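Local coordinates for protein serine repeat antigen 5 (Plasmodium falciparum, PDB 6X44) that probably acts as a papain-family pseudoprotease of the malaria parasite, made as a pseudo-zymogen whose prodomain accompanies the protease-like domain, at residues 291-296 with 430-435. Numbering follows the deposited sequence.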
loop_
_atom_site.group_PDB
_atom_site.type_symbol
_atom_site.label_atom_id
_atom_site.label_comp_id
_atom_site.label_asym_id
_atom_site.label_seq_id
_atom_site.Cartn_x
_atom_site.Cartn_y
_atom_site.Cartn_z
ATOM N N ASN A 291 10.550 -17.114 -13.914
ATOM C CA ASN A 291 9.095 -17.271 -13.934
ATOM C C ASN A 291 8.601 -17.607 -12.523
ATOM O O ASN A 291 8.593 -18.765 -12.112
ATOM C CB ASN A 291 8.637 -18.323 -14.928
ATOM C CG ASN A 291 7.112 -18.380 -15.009
ATOM O OD1 ASN A 291 6.416 -17.614 -14.322
ATOM N ND2 ASN A 291 6.587 -19.253 -15.849
ATOM N N LEU A 292 8.119 -16.598 -11.810
ATOM C CA LEU A 292 7.633 -16.778 -10.446
ATOM C C LEU A 292 6.279 -17.480 -10.402
ATOM O O LEU A 292 5.727 -17.658 -9.318
ATOM C CB LEU A 292 7.572 -15.410 -9.742
ATOM C CG LEU A 292 8.913 -14.641 -9.750
ATOM C CD1 LEU A 292 8.797 -13.227 -9.226
ATOM C CD2 LEU A 292 9.969 -15.412 -8.920
ATOM N N TRP A 293 5.746 -17.903 -11.543
ATOM C CA TRP A 293 4.585 -18.774 -11.586
ATOM C C TRP A 293 4.935 -20.205 -12.041
ATOM O O TRP A 293 4.030 -21.010 -12.277
ATOM C CB TRP A 293 3.526 -18.128 -12.480
ATOM C CG TRP A 293 2.225 -18.878 -12.575
ATOM C CD1 TRP A 293 1.680 -19.387 -13.703
ATOM C CD2 TRP A 293 1.325 -19.223 -11.503
ATOM N NE1 TRP A 293 0.514 -20.048 -13.416
ATOM C CE2 TRP A 293 0.271 -19.967 -12.070
ATOM C CE3 TRP A 293 1.321 -18.997 -10.129
ATOM C CZ2 TRP A 293 -0.797 -20.454 -11.317
ATOM C CZ3 TRP A 293 0.266 -19.501 -9.372
ATOM C CH2 TRP A 293 -0.781 -20.212 -9.969
ATOM N N ASP A 294 6.229 -20.540 -12.130
ATOM C CA ASP A 294 6.693 -21.912 -12.371
ATOM C C ASP A 294 6.003 -22.905 -11.464
ATOM O O ASP A 294 6.089 -22.789 -10.239
ATOM C CB ASP A 294 8.196 -22.019 -12.113
ATOM C CG ASP A 294 9.007 -22.035 -13.351
ATOM O OD1 ASP A 294 8.518 -22.538 -14.391
ATOM O OD2 ASP A 294 10.165 -21.569 -13.250
ATOM N N ASN A 295 5.374 -23.908 -12.074
ATOM C CA ASN A 295 4.719 -25.031 -11.404
ATOM C C ASN A 295 3.447 -24.634 -10.669
ATOM O O ASN A 295 2.904 -25.439 -9.907
ATOM C CB ASN A 295 5.632 -25.733 -10.386
ATOM C CG ASN A 295 6.970 -26.175 -10.969
ATOM O OD1 ASN A 295 8.029 -25.838 -10.417
ATOM N ND2 ASN A 295 6.937 -26.949 -12.062
ATOM N N GLY A 296 2.970 -23.405 -10.822
ATOM C CA GLY A 296 1.774 -23.012 -10.107
ATOM C C GLY A 296 0.540 -23.595 -10.756
ATOM O O GLY A 296 0.477 -23.763 -11.965
ATOM N N PHE A 430 -6.243 -16.058 -2.552
ATOM C CA PHE A 430 -5.981 -16.852 -3.730
ATOM C C PHE A 430 -5.943 -18.336 -3.352
ATOM O O PHE A 430 -5.427 -18.711 -2.298
ATOM C CB PHE A 430 -4.675 -16.429 -4.385
ATOM C CG PHE A 430 -4.768 -15.151 -5.190
ATOM C CD1 PHE A 430 -5.984 -14.631 -5.597
ATOM C CD2 PHE A 430 -3.620 -14.452 -5.521
ATOM C CE1 PHE A 430 -6.047 -13.451 -6.291
ATOM C CE2 PHE A 430 -3.688 -13.268 -6.231
ATOM C CZ PHE A 430 -4.900 -12.780 -6.614
ATOM N N ASN A 431 -6.550 -19.171 -4.198
ATOM C CA ASN A 431 -6.514 -20.627 -4.047
ATOM C C ASN A 431 -5.707 -21.144 -5.221
ATOM O O ASN A 431 -6.250 -21.376 -6.309
ATOM C CB ASN A 431 -7.911 -21.234 -4.007
ATOM C CG ASN A 431 -8.773 -20.645 -2.916
ATOM O OD1 ASN A 431 -8.312 -20.344 -1.802
ATOM N ND2 ASN A 431 -10.044 -20.483 -3.226
ATOM N N VAL A 432 -4.412 -21.300 -4.986
ATOM C CA VAL A 432 -3.455 -21.760 -5.973
ATOM C C VAL A 432 -2.602 -22.832 -5.315
ATOM O O VAL A 432 -2.624 -23.009 -4.102
ATOM C CB VAL A 432 -2.556 -20.628 -6.518
ATOM C CG1 VAL A 432 -3.409 -19.557 -7.137
ATOM C CG2 VAL A 432 -1.631 -20.067 -5.425
ATOM N N ASP A 433 -1.851 -23.555 -6.137
ATOM C CA ASP A 433 -0.898 -24.535 -5.640
ATOM C C ASP A 433 0.446 -24.246 -6.272
ATOM O O ASP A 433 0.532 -23.959 -7.475
ATOM C CB ASP A 433 -1.323 -25.967 -5.957
ATOM C CG ASP A 433 -0.973 -26.948 -4.836
ATOM O OD1 ASP A 433 -0.255 -26.546 -3.872
ATOM O OD2 ASP A 433 -1.412 -28.124 -4.941
ATOM N N LEU A 434 1.475 -24.290 -5.442
ATOM C CA LEU A 434 2.866 -24.317 -5.845
ATOM C C LEU A 434 3.518 -25.358 -4.953
ATOM O O LEU A 434 3.062 -25.575 -3.823
ATOM C CB LEU A 434 3.573 -22.961 -5.668
ATOM C CG LEU A 434 3.268 -21.865 -6.686
ATOM C CD1 LEU A 434 3.549 -20.459 -6.117
ATOM C CD2 LEU A 434 4.084 -22.088 -7.923
ATOM N N PRO A 435 4.567 -26.020 -5.429
ATOM C CA PRO A 435 5.301 -26.968 -4.574
ATOM C C PRO A 435 6.265 -26.270 -3.621
ATOM O O PRO A 435 6.933 -25.299 -3.986
ATOM C CB PRO A 435 6.064 -27.827 -5.586
ATOM C CG PRO A 435 6.317 -26.866 -6.760
ATOM C CD PRO A 435 5.110 -25.934 -6.797
#
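Two overlapping beta turns, type I from Asn291 to Asp294 and type II from Trp293 to Gly296, set Trp293, Asn295 and Gly296 against the end of the last strand of a papain-like domain and the residues that follow it, at Val432, Leu434 and Pro435. Asn291 also forms an Asx turn within the first turn, OD1 accepting from Trp293 N at 2.9 Å, with the donor 52° out of the carbonyl plane. Gly296 N to Trp293 O (3.0 Å) closes the second.

No hydrogen bond crosses the contact, which rests on van der Waals packing and one CA-H...O contact, Gly296 CA to Asp433 O, bent to 139° at the hydrogen. With CG anti to its backbone N (chi1 -177°), Trp293 carries its six-membered ring back toward Val432, whose CB meets CH2 at 3.9 Å, at the ring edge and near its plane. Gly296 CA packs on one indole face, 3.6 Å above the plane and offset toward the rim. Leu434 reaches into the second turn through one branch: CD2 lies 3.1 Å from Asp294 O and 3.3 Å from Gly296 CA, the latter a tight carbon pair. Asn295 CB rests on Pro435 CD at 3.6 Å, the side chains roughly perpendicular.

Just beyond, Lys297 and Asp433 share backbone hydrogen bonding as strand 297-298 pairs antiparallel with strand 426-433. Ile259 of helix 252-262 touches Trp293, while Arg219 of helix 206-221 packs on Leu434.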